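Local coordinates for fumarylacetoacetate hydrolase (Burkholderia xenovorans, PDB 5TI1), which probably hydrolyses fumarylacetoacetate to fumarate and acetoacetate, the last step of phenylalanine and tyrosine breakdown, with a bound metal ion, at residues F47-N52 with A133-A138; A74-V79 with A127-R132; L42-F47 with R106-Q111. All coordinates share one frame; numbering follows the deposited sequence.

Contact 1: F47-N52 with A133-A138; sequences FSDGLN and ALIRQA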
ATOM      1  N   PHE B  47      23.697   1.439   1.369  1.00 29.08           N
ATOM      2  CA  PHE B  47      24.682   0.529   0.807  1.00 32.29           C
ATOM      3  C   PHE B  47      25.339  -0.293   1.904  1.00 34.02           C
ATOM      4  O   PHE B  47      25.256   0.007   3.100  1.00 34.76           O
ATOM      5  CB  PHE B  47      25.770   1.271   0.014  1.00 30.49           C
ATOM      6  CG  PHE B  47      26.818   1.892   0.880  1.00 44.15           C
ATOM      7  CD1 PHE B  47      26.557   3.069   1.561  1.00 32.32           C
ATOM      8  CD2 PHE B  47      28.059   1.299   1.028  1.00 43.12           C
ATOM      9  CE1 PHE B  47      27.512   3.640   2.369  1.00 34.52           C
ATOM     10  CE2 PHE B  47      29.022   1.873   1.831  1.00 42.36           C
ATOM     11  CZ  PHE B  47      28.745   3.042   2.506  1.00 34.77           C
ATOM     12  N   SER B  48      25.988  -1.351   1.450  1.00 33.35           N
ATOM     13  CA  SER B  48      26.903  -2.154   2.235  1.00 37.77           C
ATOM     14  C   SER B  48      28.021  -2.550   1.282  1.00 39.61           C
ATOM     15  O   SER B  48      27.952  -2.280   0.081  1.00 37.23           O
ATOM     16  CB  SER B  48      26.201  -3.371   2.834  1.00 36.87           C
ATOM     17  OG  SER B  48      25.722  -4.207   1.795  1.00 33.51           O
ATOM     18  N   ASP B  49      29.068  -3.169   1.815  1.00 43.70           N
ATOM     19  CA  ASP B  49      30.214  -3.489   0.972  1.00 41.67           C
ATOM     20  C   ASP B  49      30.841  -4.788   1.467  1.00 43.17           C
ATOM     21  O   ASP B  49      30.313  -5.448   2.366  1.00 45.96           O
ATOM     22  CB  ASP B  49      31.205  -2.316   0.950  1.00 45.44           C
ATOM     23  CG  ASP B  49      32.011  -2.209   2.230  1.00 53.14           C
ATOM     24  OD1 ASP B  49      31.487  -2.554   3.305  1.00 58.60           O
ATOM     25  OD2 ASP B  49      33.182  -1.782   2.158  1.00 63.06           O
ATOM     26  N   GLY B  50      31.980  -5.158   0.871  1.00 47.05           N
ATOM     27  CA  GLY B  50      32.631  -6.405   1.235  1.00 54.10           C
ATOM     28  C   GLY B  50      33.260  -6.383   2.613  1.00 59.36           C
ATOM     29  O   GLY B  50      33.346  -7.421   3.276  1.00 56.43           O
ATOM     30  N   LEU B  51      33.711  -5.210   3.061  1.00 61.27           N
ATOM     31  CA  LEU B  51      34.336  -5.072   4.370  1.00 61.98           C
ATOM     32  C   LEU B  51      33.318  -4.928   5.489  1.00 62.99           C
ATOM     33  O   LEU B  51      33.649  -5.181   6.654  1.00 62.56           O
ATOM     34  CB  LEU B  51      35.260  -3.854   4.382  1.00 58.38           C
ATOM     35  CG  LEU B  51      36.135  -3.600   3.153  1.00 55.67           C
ATOM     36  CD1 LEU B  51      36.614  -2.143   3.132  1.00 50.76           C
ATOM     37  CD2 LEU B  51      37.314  -4.557   3.121  1.00 55.88           C
ATOM     38  N   ASN B  52      32.093  -4.523   5.161  1.00 57.91           N
ATOM     39  CA  ASN B  52      31.095  -4.181   6.166  1.00 52.42           C
ATOM     40  C   ASN B  52      29.728  -4.423   5.531  1.00 48.41           C
ATOM     41  O   ASN B  52      29.250  -3.593   4.753  1.00 49.92           O
ATOM     42  CB  ASN B  52      31.270  -2.737   6.614  1.00 50.93           C
ATOM     43  CG  ASN B  52      30.355  -2.359   7.743  1.00 54.31           C
ATOM     44  OD1 ASN B  52      29.585  -3.181   8.240  1.00 51.15           O
ATOM     45  ND2 ASN B  52      30.443  -1.102   8.174  1.00 59.40           N
ATOM     46  N   ALA B 133      36.234   6.083   4.428  1.00 46.76           N
ATOM     47  CA  ALA B 133      34.937   6.716   4.242  1.00 49.42           C
ATOM     48  C   ALA B 133      34.502   6.792   2.786  1.00 44.19           C
ATOM     49  O   ALA B 133      33.329   7.093   2.528  1.00 49.27           O
ATOM     50  CB  ALA B 133      34.940   8.125   4.848  1.00 46.62           C
ATOM     51  N   LEU B 134      35.399   6.532   1.839  1.00 44.94           N
ATOM     52  CA  LEU B 134      35.066   6.535   0.420  1.00 49.01           C
ATOM     53  C   LEU B 134      35.251   5.132  -0.141  1.00 48.99           C
ATOM     54  O   LEU B 134      36.347   4.566  -0.071  1.00 49.73           O
ATOM     55  CB  LEU B 134      35.920   7.543  -0.350  1.00 47.15           C
ATOM     56  CG  LEU B 134      35.170   8.854  -0.582  1.00 48.94           C
ATOM     57  CD1 LEU B 134      35.124   9.659   0.704  1.00 54.95           C
ATOM     58  CD2 LEU B 134      35.800   9.649  -1.699  1.00 56.33           C
ATOM     59  N   ILE B 135      34.182   4.586  -0.709  1.00 43.88           N
ATOM     60  CA  ILE B 135      34.140   3.215  -1.199  1.00 46.11           C
ATOM     61  C   ILE B 135      33.775   3.250  -2.676  1.00 46.89           C
ATOM     62  O   ILE B 135      32.932   4.052  -3.096  1.00 42.59           O
ATOM     63  CB  ILE B 135      33.124   2.377  -0.388  1.00 46.06           C
ATOM     64  CG1 ILE B 135      33.696   2.031   0.986  1.00 51.72           C
ATOM     65  CG2 ILE B 135      32.697   1.130  -1.123  1.00 47.44           C
ATOM     66  CD1 ILE B 135      33.122   2.887   2.106  1.00 50.37           C
ATOM     67  N   ARG B 136      34.425   2.395  -3.465  1.00 44.71           N
ATOM     68  CA  ARG B 136      34.093   2.285  -4.880  1.00 46.19           C
ATOM     69  C   ARG B 136      32.708   1.674  -5.045  1.00 40.14           C
ATOM     70  O   ARG B 136      32.348   0.727  -4.345  1.00 42.20           O
ATOM     71  CB  ARG B 136      35.136   1.430  -5.609  1.00 51.05           C
ATOM     72  CG  ARG B 136      36.546   2.013  -5.635  1.00 60.17           C
ATOM     73  CD  ARG B 136      36.683   3.151  -6.644  1.00 68.25           C
ATOM     74  NE  ARG B 136      36.224   2.770  -7.984  1.00 77.93           N
ATOM     75  CZ  ARG B 136      37.014   2.497  -9.025  1.00 77.29           C
ATOM     76  NH1 ARG B 136      38.339   2.559  -8.912  1.00 75.59           N
ATOM     77  NH2 ARG B 136      36.470   2.170 -10.191  1.00 72.24           N
ATOM     78  N   GLN B 137      31.916   2.229  -5.967  1.00 36.67           N
ATOM     79  CA  GLN B 137      30.626   1.614  -6.260  1.00 34.96           C
ATOM     80  C   GLN B 137      30.809   0.193  -6.778  1.00 34.44           C
ATOM     81  O   GLN B 137      29.933  -0.661  -6.592  1.00 33.16           O
ATOM     82  CB  GLN B 137      29.859   2.463  -7.268  1.00 37.12           C
ATOM     83  CG  GLN B 137      29.424   3.818  -6.710  1.00 43.34           C
ATOM     84  CD  GLN B 137      28.837   4.732  -7.768  1.00 46.84           C
ATOM     85  OE1 GLN B 137      28.259   4.264  -8.754  1.00 42.89           O
ATOM     86  NE2 GLN B 137      28.993   6.049  -7.576  1.00 43.04           N
ATOM     87  N   ALA B 138      31.957  -0.066  -7.413  1.00 35.56           N
ATOM     88  CA  ALA B 138      32.347  -1.398  -7.865  1.00 38.54           C
ATOM     89  C   ALA B 138      32.501  -2.389  -6.720  1.00 35.03           C
ATOM     90  O   ALA B 138      32.549  -3.601  -6.965  1.00 44.05           O
ATOM     91  CB  ALA B 138      33.659  -1.306  -8.640  1.00 36.92           C
TER

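Contact 2: A74-V79 with A127-R132; sequences AGLLSV and AELRGR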
ATOM      1  N   ALA B  74      33.858  10.247  12.669  1.00 56.95           N
ATOM      2  CA  ALA B  74      35.092  11.019  12.701  1.00 57.07           C
ATOM      3  C   ALA B  74      34.871  12.473  13.095  1.00 61.91           C
ATOM      4  O   ALA B  74      35.851  13.208  13.260  1.00 67.73           O
ATOM      5  CB  ALA B  74      35.786  10.955  11.339  1.00 53.90           C
ATOM      6  N   GLY B  75      33.620  12.904  13.244  1.00 61.89           N
ATOM      7  CA  GLY B  75      33.324  14.264  13.639  1.00 60.26           C
ATOM      8  C   GLY B  75      33.267  15.271  12.515  1.00 55.60           C
ATOM      9  O   GLY B  75      33.261  16.474  12.792  1.00 58.01           O
ATOM     10  N   LEU B  76      33.222  14.833  11.258  1.00 53.46           N
ATOM     11  CA  LEU B  76      33.155  15.749  10.126  1.00 61.87           C
ATOM     12  C   LEU B  76      31.732  16.000   9.646  1.00 61.19           C
ATOM     13  O   LEU B  76      31.527  16.816   8.741  1.00 59.22           O
ATOM     14  CB  LEU B  76      33.994  15.219   8.958  1.00 53.68           C
ATOM     15  CG  LEU B  76      35.493  15.009   9.149  1.00 55.92           C
ATOM     16  CD1 LEU B  76      36.169  15.092   7.801  1.00 58.41           C
ATOM     17  CD2 LEU B  76      36.094  16.014  10.106  1.00 62.09           C
ATOM     18  N   LEU B  77      30.746  15.328  10.230  1.00 57.22           N
ATOM     19  CA  LEU B  77      29.371  15.421   9.773  1.00 53.20           C
ATOM     20  C   LEU B  77      28.481  15.285  10.997  1.00 53.78           C
ATOM     21  O   LEU B  77      28.644  14.344  11.777  1.00 60.83           O
ATOM     22  CB  LEU B  77      29.072  14.322   8.746  1.00 52.86           C
ATOM     23  CG  LEU B  77      27.759  14.341   7.966  1.00 51.22           C
ATOM     24  CD1 LEU B  77      27.653  15.607   7.130  1.00 54.05           C
ATOM     25  CD2 LEU B  77      27.668  13.096   7.086  1.00 42.06           C
ATOM     26  N   SER B  78      27.562  16.224  11.180  1.00 51.08           N
ATOM     27  CA  SER B  78      26.685  16.197  12.342  1.00 55.98           C
ATOM     28  C   SER B  78      25.235  16.408  11.931  1.00 54.56           C
ATOM     29  O   SER B  78      24.936  17.260  11.089  1.00 56.97           O
ATOM     30  CB  SER B  78      27.076  17.263  13.343  1.00 53.44           C
ATOM     31  OG  SER B  78      26.763  18.524  12.797  1.00 58.03           O
ATOM     32  N   VAL B  79      24.348  15.620  12.533  1.00 51.51           N
ATOM     33  CA  VAL B  79      22.901  15.794  12.424  1.00 58.38           C
ATOM     34  C   VAL B  79      22.341  15.908  13.836  1.00 70.26           C
ATOM     35  O   VAL B  79      23.021  15.549  14.812  1.00 72.15           O
ATOM     36  CB  VAL B  79      22.238  14.622  11.660  1.00 57.46           C
ATOM     37  CG1 VAL B  79      22.480  14.745  10.175  1.00 52.07           C
ATOM     38  CG2 VAL B  79      22.764  13.291  12.172  1.00 61.07           C
ATOM     39  N   ALA B 127      44.289  10.806   4.520  1.00 67.03           N
ATOM     40  CA  ALA B 127      44.347   9.569   3.743  1.00 62.94           C
ATOM     41  C   ALA B 127      43.655   8.412   4.460  1.00 65.56           C
ATOM     42  O   ALA B 127      42.974   7.598   3.822  1.00 62.11           O
ATOM     43  CB  ALA B 127      45.800   9.211   3.430  1.00 67.65           C
ATOM     44  N   GLU B 128      43.822   8.311   5.781  1.00 61.78           N
ATOM     45  CA  GLU B 128      43.261   7.173   6.504  1.00 63.28           C
ATOM     46  C   GLU B 128      41.736   7.205   6.480  1.00 57.47           C
ATOM     47  O   GLU B 128      41.090   6.224   6.095  1.00 63.08           O
ATOM     48  CB  GLU B 128      43.783   7.154   7.943  1.00 66.89           C
ATOM     49  CG  GLU B 128      43.493   5.860   8.710  1.00 70.60           C
ATOM     50  CD  GLU B 128      42.067   5.776   9.250  1.00 73.85           C
ATOM     51  OE1 GLU B 128      41.453   6.834   9.489  1.00 77.61           O
ATOM     52  OE2 GLU B 128      41.558   4.649   9.432  1.00 75.79           O
ATOM     53  N   LEU B 129      41.144   8.324   6.897  1.00 67.57           N
ATOM     54  CA  LEU B 129      39.689   8.431   6.887  1.00 61.55           C
ATOM     55  C   LEU B 129      39.143   8.314   5.470  1.00 59.16           C
ATOM     56  O   LEU B 129      38.107   7.676   5.243  1.00 51.20           O
ATOM     57  CB  LEU B 129      39.258   9.753   7.517  1.00 56.04           C
ATOM     58  CG  LEU B 129      37.748   9.993   7.538  1.00 53.78           C
ATOM     59  CD1 LEU B 129      37.052   8.941   8.398  1.00 52.28           C
ATOM     60  CD2 LEU B 129      37.439  11.407   8.021  1.00 54.84           C
ATOM     61  N   ARG B 130      39.842   8.914   4.505  1.00 60.34           N
ATOM     62  CA  ARG B 130      39.410   8.851   3.112  1.00 60.38           C
ATOM     63  C   ARG B 130      39.450   7.421   2.587  1.00 53.71           C
ATOM     64  O   ARG B 130      38.551   6.996   1.848  1.00 49.96           O
ATOM     65  CB  ARG B 130      40.287   9.780   2.275  1.00 66.03           C
ATOM     66  CG  ARG B 130      39.911   9.924   0.824  1.00 66.31           C
ATOM     67  CD  ARG B 130      40.803  10.976   0.191  1.00 68.62           C
ATOM     68  NE  ARG B 130      40.895  10.824  -1.256  1.00 72.36           N
ATOM     69  CZ  ARG B 130      41.660  11.580  -2.035  1.00 72.08           C
ATOM     70  NH1 ARG B 130      42.402  12.540  -1.501  1.00 66.68           N
ATOM     71  NH2 ARG B 130      41.683  11.373  -3.346  1.00 73.22           N
ATOM     72  N   GLY B 131      40.475   6.657   2.972  1.00 57.09           N
ATOM     73  CA  GLY B 131      40.536   5.247   2.618  1.00 56.71           C
ATOM     74  C   GLY B 131      39.423   4.413   3.222  1.00 55.16           C
ATOM     75  O   GLY B 131      39.108   3.340   2.699  1.00 58.64           O
ATOM     76  N   ARG B 132      38.829   4.873   4.321  1.00 52.71           N
ATOM     77  CA  ARG B 132      37.697   4.196   4.940  1.00 49.01           C
ATOM     78  C   ARG B 132      36.360   4.758   4.491  1.00 49.33           C
ATOM     79  O   ARG B 132      35.439   3.990   4.194  1.00 49.57           O
ATOM     80  CB  ARG B 132      37.783   4.285   6.466  1.00 53.66           C
ATOM     81  CG  ARG B 132      38.674   3.247   7.100  1.00 61.37           C
ATOM     82  CD  ARG B 132      38.479   3.179   8.605  1.00 59.14           C
ATOM     83  NE  ARG B 132      39.007   4.356   9.290  1.00 60.64           N
ATOM     84  CZ  ARG B 132      38.252   5.282   9.873  1.00 55.82           C
ATOM     85  NH1 ARG B 132      36.930   5.169   9.858  1.00 56.94           N
ATOM     86  NH2 ARG B 132      38.815   6.319  10.473  1.00 54.49           N
TER

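Contact 3: L42-F47 with R106-Q111; sequences LPFGIF and RSVRVQ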
ATOM      1  N   LEU B  42      25.006  14.742  -5.247  1.00 39.89           N
ATOM      2  CA  LEU B  42      24.987  14.270  -3.867  1.00 38.71           C
ATOM      3  C   LEU B  42      23.669  13.557  -3.554  1.00 45.14           C
ATOM      4  O   LEU B  42      22.904  14.001  -2.682  1.00 42.75           O
ATOM      5  CB  LEU B  42      25.226  15.439  -2.906  1.00 40.03           C
ATOM      6  CG  LEU B  42      26.445  16.295  -3.268  1.00 45.71           C
ATOM      7  CD1 LEU B  42      26.628  17.451  -2.287  1.00 43.69           C
ATOM      8  CD2 LEU B  42      27.698  15.433  -3.342  1.00 43.08           C
ATOM      9  N   PRO B  43      23.367  12.455  -4.234  1.00 35.51           N
ATOM     10  CA  PRO B  43      22.141  11.716  -3.934  1.00 33.76           C
ATOM     11  C   PRO B  43      22.350  10.763  -2.766  1.00 37.89           C
ATOM     12  O   PRO B  43      23.474  10.388  -2.434  1.00 35.30           O
ATOM     13  CB  PRO B  43      21.876  10.944  -5.227  1.00 33.13           C
ATOM     14  CG  PRO B  43      23.277  10.624  -5.726  1.00 34.13           C
ATOM     15  CD  PRO B  43      24.154  11.802  -5.303  1.00 35.83           C
ATOM     16  N   PHE B  44      21.234  10.357  -2.156  1.00 31.76           N
ATOM     17  CA  PHE B  44      21.243   9.489  -0.984  1.00 32.41           C
ATOM     18  C   PHE B  44      20.816   8.072  -1.339  1.00 29.84           C
ATOM     19  O   PHE B  44      19.900   7.871  -2.144  1.00 35.82           O
ATOM     20  CB  PHE B  44      20.321  10.028   0.114  1.00 32.00           C
ATOM     21  CG  PHE B  44      20.814  11.290   0.749  1.00 32.14           C
ATOM     22  CD1 PHE B  44      21.636  11.244   1.861  1.00 32.90           C
ATOM     23  CD2 PHE B  44      20.456  12.518   0.235  1.00 32.78           C
ATOM     24  CE1 PHE B  44      22.097  12.412   2.451  1.00 42.30           C
ATOM     25  CE2 PHE B  44      20.909  13.694   0.819  1.00 38.48           C
ATOM     26  CZ  PHE B  44      21.731  13.638   1.928  1.00 42.86           C
ATOM     27  N   GLY B  45      21.470   7.096  -0.707  1.00 29.75           N
ATOM     28  CA  GLY B  45      21.143   5.695  -0.875  1.00 28.72           C
ATOM     29  C   GLY B  45      21.510   4.903   0.363  1.00 28.69           C
ATOM     30  O   GLY B  45      21.991   5.447   1.360  1.00 33.61           O
ATOM     31  N   ILE B  46      21.284   3.594   0.283  1.00 37.13           N
ATOM     32  CA  ILE B  46      21.594   2.651   1.352  1.00 30.78           C
ATOM     33  C   ILE B  46      22.518   1.597   0.769  1.00 30.78           C
ATOM     34  O   ILE B  46      22.164   0.930  -0.214  1.00 27.55           O
ATOM     35  CB  ILE B  46      20.321   2.009   1.936  1.00 28.37           C
ATOM     36  CG1 ILE B  46      19.446   3.071   2.625  1.00 33.17           C
ATOM     37  CG2 ILE B  46      20.667   0.894   2.908  1.00 27.06           C
ATOM     38  CD1 ILE B  46      20.067   3.680   3.859  1.00 32.69           C
ATOM     39  N   PHE B  47      23.697   1.439   1.369  1.00 29.08           N
ATOM     40  CA  PHE B  47      24.682   0.529   0.807  1.00 32.29           C
ATOM     41  C   PHE B  47      25.339  -0.293   1.904  1.00 34.02           C
ATOM     42  O   PHE B  47      25.256   0.007   3.100  1.00 34.76           O
ATOM     43  CB  PHE B  47      25.770   1.271   0.014  1.00 30.49           C
ATOM     44  CG  PHE B  47      26.818   1.892   0.880  1.00 44.15           C
ATOM     45  CD1 PHE B  47      26.557   3.069   1.561  1.00 32.32           C
ATOM     46  CD2 PHE B  47      28.059   1.299   1.028  1.00 43.12           C
ATOM     47  CE1 PHE B  47      27.512   3.640   2.369  1.00 34.52           C
ATOM     48  CE2 PHE B  47      29.022   1.873   1.831  1.00 42.36           C
ATOM     49  CZ  PHE B  47      28.745   3.042   2.506  1.00 34.77           C
ATOM     50  N   ARG B 106      19.490  19.709   4.124  1.00 38.98           N
ATOM     51  CA  ARG B 106      20.310  20.768   3.550  1.00 40.85           C
ATOM     52  C   ARG B 106      21.601  20.956   4.330  1.00 42.45           C
ATOM     53  O   ARG B 106      22.663  21.140   3.728  1.00 43.71           O
ATOM     54  CB  ARG B 106      19.509  22.064   3.484  1.00 41.81           C
ATOM     55  CG  ARG B 106      18.341  21.976   2.531  1.00 41.96           C
ATOM     56  CD  ARG B 106      17.547  23.273   2.469  1.00 41.20           C
ATOM     57  NE  ARG B 106      16.557  23.220   1.396  1.00 48.13           N
ATOM     58  CZ  ARG B 106      15.738  24.214   1.074  1.00 51.65           C
ATOM     59  NH1 ARG B 106      15.772  25.354   1.755  1.00 58.20           N
ATOM     60  NH2 ARG B 106      14.875  24.063   0.076  1.00 46.52           N
ATOM     61  N   SER B 107      21.531  20.906   5.664  1.00 42.56           N
ATOM     62  CA  SER B 107      22.744  20.902   6.477  1.00 44.04           C
ATOM     63  C   SER B 107      23.725  19.826   6.011  1.00 54.33           C
ATOM     64  O   SER B 107      24.901  20.109   5.752  1.00 45.41           O
ATOM     65  CB  SER B 107      22.385  20.694   7.947  1.00 43.84           C
ATOM     66  OG  SER B 107      23.555  20.641   8.749  1.00 45.38           O
ATOM     67  N   VAL B 108      23.256  18.578   5.901  1.00 45.61           N
ATOM     68  CA  VAL B 108      24.131  17.502   5.442  1.00 41.61           C
ATOM     69  C   VAL B 108      24.674  17.806   4.051  1.00 47.63           C
ATOM     70  O   VAL B 108      25.867  17.617   3.778  1.00 43.33           O
ATOM     71  CB  VAL B 108      23.388  16.152   5.476  1.00 45.17           C
ATOM     72  CG1 VAL B 108      24.208  15.079   4.773  1.00 39.16           C
ATOM     73  CG2 VAL B 108      23.118  15.741   6.907  1.00 39.24           C
ATOM     74  N   ARG B 109      23.815  18.294   3.154  1.00 43.75           N
ATOM     75  CA  ARG B 109      24.253  18.558   1.789  1.00 42.27           C
ATOM     76  C   ARG B 109      25.336  19.634   1.743  1.00 44.72           C
ATOM     77  O   ARG B 109      26.298  19.527   0.973  1.00 46.47           O
ATOM     78  CB  ARG B 109      23.061  18.964   0.931  1.00 41.42           C
ATOM     79  CG  ARG B 109      23.490  19.415  -0.433  1.00 42.40           C
ATOM     80  CD  ARG B 109      22.344  19.885  -1.270  1.00 41.84           C
ATOM     81  NE  ARG B 109      22.858  20.403  -2.523  1.00 45.58           N
ATOM     82  CZ  ARG B 109      23.094  19.642  -3.581  1.00 51.18           C
ATOM     83  NH1 ARG B 109      22.834  18.341  -3.516  1.00 40.86           N
ATOM     84  NH2 ARG B 109      23.584  20.176  -4.695  1.00 50.24           N
ATOM     85  N   VAL B 110      25.204  20.672   2.570  1.00 45.88           N
ATOM     86  CA  VAL B 110      26.200  21.736   2.580  1.00 50.19           C
ATOM     87  C   VAL B 110      27.518  21.234   3.162  1.00 49.49           C
ATOM     88  O   VAL B 110      28.594  21.526   2.628  1.00 52.23           O
ATOM     89  CB  VAL B 110      25.665  22.966   3.347  1.00 49.41           C
ATOM     90  CG1 VAL B 110      26.755  24.016   3.477  1.00 52.22           C
ATOM     91  CG2 VAL B 110      24.468  23.553   2.627  1.00 48.67           C
ATOM     92  N   GLN B 111      27.460  20.486   4.266  1.00 50.39           N
ATOM     93  CA  GLN B 111      28.680  19.935   4.851  1.00 49.74           C
ATOM     94  C   GLN B 111      29.405  19.037   3.852  1.00 58.92           C
ATOM     95  O   GLN B 111      30.622  19.159   3.651  1.00 51.17           O
ATOM     96  CB  GLN B 111      28.345  19.160   6.126  1.00 48.73           C
ATOM     97  CG  GLN B 111      27.790  20.017   7.264  1.00 55.27           C
ATOM     98  CD  GLN B 111      27.347  19.179   8.453  1.00 55.95           C
ATOM     99  OE1 GLN B 111      28.171  18.704   9.235  1.00 60.50           O
ATOM    100  NE2 GLN B 111      26.043  18.980   8.585  1.00 54.32           N
TER
HETATM  101  O   HOH W   1      21.738  16.440  -1.615  1.00 31.87           O

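Contact 1: F47-N52 with A133-A138
I135 reaches across to F47 and D49, and these three buried residues carry the whole contact. The apolar part is one touch. I135 CD1 lies 4.2 Å from F47 CE2 and approaches the ring obliquely. CG1 of I135 stands beside the backbone N (chi1 -75°), and this branch makes the closest approaches.

The second touch pairs an apolar group with a charged one. D49 OD2 comes within 4.0 Å of I135 CG1, and the two side chains cross at about a right angle. This is van der Waals contact only.

The polar bonds of D49 lie on its own side. The other carboxylate oxygen, OD1, forms a salt bridge with R56. It also takes a weak, bent bond from N52 N (2.8 Å between N52 N and D49 OD1, angle 120°). The backbone closes the turn from D49 to N52, with D49 N giving a bond to N52 O at 3.0 Å. R56 also bonds N52 O. The carboxylate is thus held where the chain turns, and its charge is probably balanced by R56.

The nearest CA atoms, those of D49 and I135, are 8.1 Å apart, too far for paired strands. Both strands belong to the same antiparallel sheet of the N-terminal region, in the order 134-136, 64-67, 56-61, 44-49, 140-143. Strands 56-61 and 64-67 come between them, and F47 also packs on I65 and D67. The sheet must curl for the two to meet on one face, and strand 134-136 follows directly on helix 127-133.

Contact 2: A74-V79 with A127-R132
A74 and L129 are the closest pair of backbone positions, with CA atoms 7.9 Å apart. Segment 74-79 is irregular. It leaves the end of helix 68-73 through G75, which has positive phi and closes a Schellman motif with two bonds back into the last turn. Segment 127-132 is helical, and G131 N bonds A127 O at 2.8 Å.

L129 makes all the contacts from the helix. Its CG lies anti to the backbone N (chi1 179°), which carries the branched end to the other segment, where both methyls touch A74 CB. A74 CB sits against the pair, 3.7 Å from L129 CD2 and 3.8 Å from L129 CD1. L76 meets the same residue tip to tip, with L76 CD1 3.9 Å from L129 CD2. One leucine methyl thus touches both A74 and L76.

This is apolar packing of a helix against the loop that follows another helix. It lies in the N-terminal region of the FAH family, away from the metal sites. L76 also rests on L115 of helix 102-116 and on T122, while L129 also touches L123, so residues of the link between helices 102-116 and 127-133 add to the same patch.

Within the helix, the exposed E128 and R132 pair one turn apart. R132 grips E128 side-on with two nitrogens, one to each carboxylate oxygen, in a salt bridge. R132 NE to E128 OE2 is 2.6 Å and nearly straight, at 178°. OE2 lies in the guanidinium plane, but NE approaches from out of the carboxylate plane. R132 NH2 to E128 OE1 is 2.9 Å, and that oxygen uses its syn lone pair; here the partner is tilted 21° from the guanidinium plane.

Contact 3: L42-F47 with R106-Q111
L42 and R109 pack across each other at about a right angle, and F44 meets V108 beside them. The contact sets the start of strand 44-49 against helix 102-116, as helix-on-sheet packing in the N-terminal region. All four residues are buried.

The apolar touch is between F44 and V108. V108 CG1 lies 4.0 Å from F44 CZ, at the edge of the ring and near its plane. The ring of F44 also meets that of F97 in helix 95-99.

L42 and R109 join an apolar chain to a cationic one. L42 CD1 sits over one face of the guanidinium, toward its rim, 4.1 Å from R109 NH1. L42 CB is nearer still, at 3.8 Å from R109 NH1. The extended chain from CG to NE of R109 carries the guanidinium to the carbonyls of Q40 and N41.

The polar bonds of R109 fix its rotation. NH2 bonds Q40 O, NH1 bonds N41 O and NE bonds T18 OG1. This buried charge is therefore met largely by backbone carbonyls just before L42. One water completes the link. It lies at the guanidinium edge, in its plane, accepts from R109 NH1 at 2.9 Å and donates to L42 O at 2.9 Å.

In the fold
Contacts 1 and 3 are buried and share strand 44-49, one near each end of it. Contact 2 lies nearer the surface and involves no strand. Contact 1 joins two strands of one sheet across its face, and contact 3 sets a helix against that sheet. Contact 2 pairs a helix with a loop. Contacts 1 and 2 adjoin in the chain, where helix 127-133 runs into strand 134-136. Contacts 2 and 3 touch through V79 and V108, and S78 N probably bonds Q111 OE1. Direct contact is purely apolar in contact 2. Contacts 1 and 3 add a charged group, and only contact 3 has a bridging water.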